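Local coordinates for regulatory protein BlaR1 (PDB 1NRF) that senses beta-lactam antibiotics outside the cell through its C-terminal penicillin-binding domain and probably relays the signal across the membrane to induce beta-lactamase, at residues I187-T201 / W214-F228. Sequence-based numbering, arbitrary orientation.
Sequences IRLEESNGRVLSGKT and WFIGYVETADNTFFF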
loop_
_atom_site.group_PDB
_atom_site.type_symbol
_atom_site.label_atom_id
_atom_site.label_comp_id
_atom_site.label_asym_id
_atom_site.label_seq_id
_atom_site.Cartn_x
_atom_site.Cartn_y
_atom_site.Cartn_z
ATOM N N ILE A 187 7.123 -6.880 -2.037
ATOM C CA ILE A 187 5.979 -6.915 -1.133
ATOM C C ILE A 187 5.349 -8.295 -0.903
ATOM O O ILE A 187 4.375 -8.413 -0.163
ATOM C CB ILE A 187 4.889 -5.971 -1.623
ATOM C CG1 ILE A 187 4.422 -6.418 -3.006
ATOM C CG2 ILE A 187 5.426 -4.544 -1.661
ATOM C CD1 ILE A 187 3.190 -5.724 -3.487
ATOM N N ARG A 188 5.888 -9.330 -1.540
ATOM C CA ARG A 188 5.370 -10.686 -1.359
ATOM C C ARG A 188 5.684 -11.055 0.089
ATOM O O ARG A 188 6.847 -11.057 0.483
ATOM C CB ARG A 188 6.079 -11.649 -2.314
ATOM C CG ARG A 188 5.347 -12.952 -2.578
ATOM C CD ARG A 188 6.144 -13.837 -3.524
ATOM N NE ARG A 188 6.646 -13.105 -4.692
ATOM C CZ ARG A 188 5.898 -12.659 -5.699
ATOM N NH1 ARG A 188 6.462 -12.005 -6.707
ATOM N NH2 ARG A 188 4.589 -12.870 -5.712
ATOM N N LEU A 189 4.660 -11.370 0.875
ATOM C CA LEU A 189 4.857 -11.701 2.291
ATOM C C LEU A 189 4.926 -13.175 2.699
ATOM O O LEU A 189 5.869 -13.586 3.373
ATOM C CB LEU A 189 3.775 -11.027 3.128
ATOM C CG LEU A 189 3.797 -9.505 3.071
ATOM C CD1 LEU A 189 2.533 -8.946 3.719
ATOM C CD2 LEU A 189 5.057 -8.998 3.763
ATOM N N GLU A 190 3.916 -13.952 2.314
ATOM C CA GLU A 190 3.844 -15.370 2.661
ATOM C C GLU A 190 3.198 -16.214 1.567
ATOM O O GLU A 190 2.700 -15.699 0.569
ATOM C CB GLU A 190 3.021 -15.568 3.935
ATOM C CG GLU A 190 3.606 -14.982 5.193
ATOM C CD GLU A 190 2.925 -15.507 6.450
ATOM O OE1 GLU A 190 2.910 -16.742 6.651
ATOM O OE2 GLU A 190 2.408 -14.690 7.237
ATOM N N GLU A 191 3.203 -17.525 1.780
ATOM C CA GLU A 191 2.584 -18.457 0.851
ATOM C C GLU A 191 2.094 -19.653 1.637
ATOM O O GLU A 191 2.895 -20.432 2.136
ATOM C CB GLU A 191 3.570 -18.939 -0.213
ATOM C CG GLU A 191 2.866 -19.721 -1.321
ATOM C CD GLU A 191 3.817 -20.426 -2.263
ATOM O OE1 GLU A 191 4.801 -19.794 -2.704
ATOM O OE2 GLU A 191 3.566 -21.614 -2.572
ATOM N N SER A 192 0.781 -19.792 1.753
ATOM C CA SER A 192 0.190 -20.907 2.483
ATOM C C SER A 192 -0.701 -21.704 1.548
ATOM O O SER A 192 -0.963 -21.268 0.432
ATOM C CB SER A 192 -0.627 -20.394 3.673
ATOM O OG SER A 192 0.212 -19.788 4.643
ATOM N N ASN A 193 -1.163 -22.865 2.011
ATOM C CA ASN A 193 -2.028 -23.742 1.218
ATOM C C ASN A 193 -1.586 -23.743 -0.249
ATOM O O ASN A 193 -0.769 -24.571 -0.658
ATOM C CB ASN A 193 -3.496 -23.295 1.333
ATOM C CG ASN A 193 -4.029 -23.379 2.765
ATOM O OD1 ASN A 193 -5.229 -23.205 3.010
ATOM N ND2 ASN A 193 -3.139 -23.642 3.714
ATOM N N GLY A 194 -2.135 -22.812 -1.027
ATOM C CA GLY A 194 -1.778 -22.679 -2.430
ATOM C C GLY A 194 -1.930 -21.215 -2.816
ATOM O O GLY A 194 -2.002 -20.856 -3.996
ATOM N N ARG A 195 -1.968 -20.366 -1.795
ATOM C CA ARG A 195 -2.145 -18.936 -1.972
ATOM C C ARG A 195 -0.930 -18.121 -1.568
ATOM O O ARG A 195 -0.258 -18.436 -0.588
ATOM C CB ARG A 195 -3.339 -18.469 -1.147
ATOM C CG ARG A 195 -4.604 -19.245 -1.401
ATOM C CD ARG A 195 -5.036 -19.981 -0.150
ATOM N NE ARG A 195 -6.463 -19.815 0.112
ATOM C CZ ARG A 195 -7.430 -20.156 -0.733
ATOM N NH1 ARG A 195 -7.143 -20.686 -1.911
ATOM N NH2 ARG A 195 -8.694 -19.961 -0.396
ATOM N N VAL A 196 -0.667 -17.061 -2.324
ATOM C CA VAL A 196 0.451 -16.167 -2.046
ATOM C C VAL A 196 -0.069 -14.804 -1.596
ATOM O O VAL A 196 -0.861 -14.174 -2.294
ATOM C CB VAL A 196 1.333 -15.942 -3.287
ATOM C CG1 VAL A 196 2.454 -14.995 -2.941
ATOM C CG2 VAL A 196 1.893 -17.263 -3.785
ATOM N N LEU A 197 0.389 -14.356 -0.433
ATOM C CA LEU A 197 -0.016 -13.071 0.110
ATOM C C LEU A 197 1.019 -11.976 -0.157
ATOM O O LEU A 197 2.204 -12.150 0.122
ATOM C CB LEU A 197 -0.225 -13.176 1.617
ATOM C CG LEU A 197 -0.700 -11.900 2.321
ATOM C CD1 LEU A 197 -2.149 -11.630 1.921
ATOM C CD2 LEU A 197 -0.589 -12.050 3.844
ATOM N N SER A 198 0.556 -10.857 -0.707
ATOM C CA SER A 198 1.396 -9.696 -0.977
ATOM C C SER A 198 0.680 -8.526 -0.291
ATOM O O SER A 198 -0.557 -8.496 -0.256
ATOM C CB SER A 198 1.498 -9.418 -2.486
ATOM O OG SER A 198 2.269 -10.398 -3.165
ATOM N N GLY A 199 1.445 -7.583 0.260
ATOM C CA GLY A 199 0.843 -6.443 0.922
ATOM C C GLY A 199 1.831 -5.430 1.466
ATOM O O GLY A 199 3.044 -5.647 1.448
ATOM N N LYS A 200 1.309 -4.312 1.958
ATOM C CA LYS A 200 2.146 -3.256 2.514
ATOM C C LYS A 200 1.368 -2.403 3.513
ATOM O O LYS A 200 0.248 -1.967 3.238
ATOM C CB LYS A 200 2.708 -2.388 1.384
ATOM C CG LYS A 200 4.163 -1.961 1.612
ATOM C CD LYS A 200 4.236 -0.596 2.264
ATOM C CE LYS A 200 5.458 -0.458 3.131
ATOM N NZ LYS A 200 5.204 -1.112 4.437
ATOM N N THR A 201 1.970 -2.182 4.678
ATOM C CA THR A 201 1.350 -1.394 5.746
ATOM C C THR A 201 1.619 0.097 5.628
ATOM O O THR A 201 2.539 0.523 4.940
ATOM C CB THR A 201 1.874 -1.793 7.138
ATOM O OG1 THR A 201 3.294 -1.593 7.174
ATOM C CG2 THR A 201 1.541 -3.228 7.454
ATOM N N TRP A 214 -3.009 1.657 7.362
ATOM C CA TRP A 214 -3.307 1.109 6.043
ATOM C C TRP A 214 -2.704 -0.275 5.853
ATOM O O TRP A 214 -1.627 -0.581 6.358
ATOM C CB TRP A 214 -2.682 1.945 4.924
ATOM C CG TRP A 214 -3.377 3.160 4.415
ATOM C CD1 TRP A 214 -2.955 4.449 4.564
ATOM C CD2 TRP A 214 -4.462 3.202 3.472
ATOM N NE1 TRP A 214 -3.687 5.286 3.762
ATOM C CE2 TRP A 214 -4.620 4.554 3.078
ATOM C CE3 TRP A 214 -5.310 2.230 2.916
ATOM C CZ2 TRP A 214 -5.592 4.963 2.147
ATOM C CZ3 TRP A 214 -6.280 2.634 1.992
ATOM C CH2 TRP A 214 -6.410 3.991 1.617
ATOM N N PHE A 215 -3.411 -1.104 5.103
ATOM C CA PHE A 215 -2.908 -2.409 4.730
ATOM C C PHE A 215 -3.603 -2.776 3.432
ATOM O O PHE A 215 -4.794 -3.099 3.410
ATOM C CB PHE A 215 -3.138 -3.485 5.789
ATOM C CG PHE A 215 -2.450 -4.773 5.452
ATOM C CD1 PHE A 215 -1.082 -4.787 5.214
ATOM C CD2 PHE A 215 -3.176 -5.942 5.259
ATOM C CE1 PHE A 215 -0.442 -5.946 4.773
ATOM C CE2 PHE A 215 -2.553 -7.111 4.820
ATOM C CZ PHE A 215 -1.179 -7.114 4.571
ATOM N N ILE A 216 -2.843 -2.682 2.348
ATOM C CA ILE A 216 -3.342 -2.972 1.019
ATOM C C ILE A 216 -2.513 -4.095 0.430
ATOM O O ILE A 216 -1.433 -4.394 0.921
ATOM C CB ILE A 216 -3.234 -1.724 0.095
ATOM C CG1 ILE A 216 -1.763 -1.433 -0.250
ATOM C CG2 ILE A 216 -3.848 -0.522 0.792
ATOM C CD1 ILE A 216 -1.574 -0.245 -1.183
ATOM N N GLY A 217 -3.025 -4.712 -0.627
ATOM C CA GLY A 217 -2.304 -5.794 -1.259
ATOM C C GLY A 217 -3.247 -6.737 -1.974
ATOM O O GLY A 217 -4.377 -6.383 -2.300
ATOM N N TYR A 218 -2.783 -7.951 -2.229
ATOM C CA TYR A 218 -3.619 -8.915 -2.914
ATOM C C TYR A 218 -3.250 -10.357 -2.572
ATOM O O TYR A 218 -2.205 -10.638 -1.980
ATOM C CB TYR A 218 -3.544 -8.668 -4.428
ATOM C CG TYR A 218 -2.144 -8.430 -4.921
ATOM C CD1 TYR A 218 -1.307 -9.497 -5.246
ATOM C CD2 TYR A 218 -1.621 -7.135 -4.991
ATOM C CE1 TYR A 218 0.017 -9.282 -5.626
ATOM C CE2 TYR A 218 -0.300 -6.913 -5.364
ATOM C CZ TYR A 218 0.513 -7.988 -5.680
ATOM O OH TYR A 218 1.823 -7.779 -6.027
ATOM N N VAL A 219 -4.152 -11.263 -2.911
ATOM C CA VAL A 219 -3.932 -12.679 -2.676
ATOM C C VAL A 219 -3.995 -13.370 -4.029
ATOM O O VAL A 219 -4.957 -13.193 -4.793
ATOM C CB VAL A 219 -5.011 -13.285 -1.750
ATOM C CG1 VAL A 219 -4.825 -14.795 -1.659
ATOM C CG2 VAL A 219 -4.921 -12.660 -0.361
ATOM N N GLU A 220 -2.962 -14.139 -4.335
ATOM C CA GLU A 220 -2.937 -14.853 -5.595
ATOM C C GLU A 220 -3.223 -16.326 -5.373
ATOM O O GLU A 220 -2.506 -16.992 -4.622
ATOM C CB GLU A 220 -1.573 -14.711 -6.257
ATOM C CG GLU A 220 -1.086 -13.291 -6.324
ATOM C CD GLU A 220 0.343 -13.209 -6.781
ATOM O OE1 GLU A 220 0.576 -13.249 -8.009
ATOM O OE2 GLU A 220 1.231 -13.119 -5.905
ATOM N N THR A 221 -4.277 -16.827 -6.012
ATOM C CA THR A 221 -4.608 -18.244 -5.912
ATOM C C THR A 221 -4.253 -18.893 -7.252
ATOM O O THR A 221 -3.686 -18.247 -8.147
ATOM C CB THR A 221 -6.111 -18.497 -5.592
ATOM O OG1 THR A 221 -6.933 -18.075 -6.694
ATOM C CG2 THR A 221 -6.517 -17.755 -4.304
ATOM N N ALA A 222 -4.579 -20.173 -7.385
ATOM C CA ALA A 222 -4.266 -20.909 -8.596
ATOM C C ALA A 222 -5.117 -20.489 -9.772
ATOM O O ALA A 222 -4.693 -20.619 -10.915
ATOM C CB ALA A 222 -4.416 -22.406 -8.353
ATOM N N ASP A 223 -6.312 -19.980 -9.501
ATOM C CA ASP A 223 -7.194 -19.567 -10.585
ATOM C C ASP A 223 -7.833 -18.192 -10.390
ATOM O O ASP A 223 -8.704 -17.795 -11.171
ATOM C CB ASP A 223 -8.285 -20.622 -10.779
ATOM C CG ASP A 223 -9.109 -20.850 -9.522
ATOM O OD1 ASP A 223 -8.642 -20.479 -8.422
ATOM O OD2 ASP A 223 -10.222 -21.415 -9.633
ATOM N N ASN A 224 -7.392 -17.456 -9.373
ATOM C CA ASN A 224 -7.973 -16.144 -9.096
ATOM C C ASN A 224 -7.002 -15.196 -8.375
ATOM O O ASN A 224 -5.934 -15.602 -7.918
ATOM C CB ASN A 224 -9.242 -16.340 -8.254
ATOM C CG ASN A 224 -10.273 -15.246 -8.461
ATOM O OD1 ASN A 224 -10.078 -14.326 -9.260
ATOM N ND2 ASN A 224 -11.386 -15.347 -7.740
ATOM N N THR A 225 -7.378 -13.925 -8.301
ATOM C CA THR A 225 -6.574 -12.918 -7.623
ATOM C C THR A 225 -7.509 -11.974 -6.885
ATOM O O THR A 225 -8.448 -11.424 -7.467
ATOM C CB THR A 225 -5.724 -12.107 -8.603
ATOM O OG1 THR A 225 -4.995 -13.001 -9.443
ATOM C CG2 THR A 225 -4.725 -11.234 -7.848
ATOM N N PHE A 226 -7.247 -11.797 -5.599
ATOM C CA PHE A 226 -8.069 -10.937 -4.770
ATOM C C PHE A 226 -7.298 -9.694 -4.385
ATOM O O PHE A 226 -6.194 -9.790 -3.865
ATOM C CB PHE A 226 -8.497 -11.688 -3.499
ATOM C CG PHE A 226 -9.385 -12.868 -3.760
ATOM C CD1 PHE A 226 -10.773 -12.726 -3.744
ATOM C CD2 PHE A 226 -8.834 -14.111 -4.070
ATOM C CE1 PHE A 226 -11.610 -13.808 -4.038
ATOM C CE2 PHE A 226 -9.655 -15.206 -4.370
ATOM C CZ PHE A 226 -11.048 -15.057 -4.355
ATOM N N PHE A 227 -7.885 -8.529 -4.634
ATOM C CA PHE A 227 -7.256 -7.262 -4.285
ATOM C C PHE A 227 -7.998 -6.690 -3.092
ATOM O O PHE A 227 -9.223 -6.665 -3.076
ATOM C CB PHE A 227 -7.314 -6.288 -5.465
ATOM C CG PHE A 227 -6.521 -6.735 -6.663
ATOM C CD1 PHE A 227 -7.107 -7.522 -7.649
ATOM C CD2 PHE A 227 -5.180 -6.393 -6.787
ATOM C CE1 PHE A 227 -6.373 -7.961 -8.737
ATOM C CE2 PHE A 227 -4.434 -6.826 -7.870
ATOM C CZ PHE A 227 -5.031 -7.615 -8.851
ATOM N N PHE A 228 -7.259 -6.229 -2.089
ATOM C CA PHE A 228 -7.880 -5.694 -0.882
ATOM C C PHE A 228 -7.186 -4.457 -0.307
ATOM O O PHE A 228 -6.005 -4.204 -0.541
ATOM C CB PHE A 228 -7.911 -6.777 0.202
ATOM C CG PHE A 228 -6.551 -7.256 0.595
ATOM C CD1 PHE A 228 -5.937 -8.286 -0.097
ATOM C CD2 PHE A 228 -5.843 -6.618 1.615
ATOM C CE1 PHE A 228 -4.628 -8.680 0.214
ATOM C CE2 PHE A 228 -4.537 -7.000 1.933
ATOM C CZ PHE A 228 -3.930 -8.036 1.226
HETATM O O HOH W 1 0.093 -12.179 -3.779
HETATM O O HOH W 2 3.792 -9.849 -4.967
#
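Ser-198 lays its CB over one face of the Tyr-218 ring, a CH-pi contact 3.8 Å from the centroid, while the Ile-187 side chain crosses that of Tyr-218 at about a right angle, its CD1 3.5 Å from Tyr-218 OH. Arg-188 turns the edge of its guanidinium to Glu-220: NH2 forms a long salt bridge with OE2 (3.4 Å), the two planes 32° apart, while Asp-185 holds NH1 and Tyr-169 binds OE1. One water bridges Glu-220 OE2, Val-196 O and Ser-198 OG. On the other side of the sheet, Leu-189 CD1 lies at the edge of the Phe-215 ring. With CG anti to N (chi1 -172°), that ring swings across Gly-199, its CE1 4.0 Å from Gly-199 C. Gly-199 and Gly-217 face each other as a non-hydrogen-bonded antiparallel pair, CA atoms 3.9 Å apart. Backbone pairing persists around them, although the Tyr-218 N bond to Ser-198 O is bent (144°), its donor above the carbonyl plane. Helix 239-253 covers Phe-215, Leu-197 and Val-219. Lys-200, bonded through NZ to Ser-111 and near the probable acylation site Ser-63, lies on this strand, whose pairing continues through Thr-201, consistent with the KTG strand of the penicillin-binding-protein and serine beta-lactamase fold.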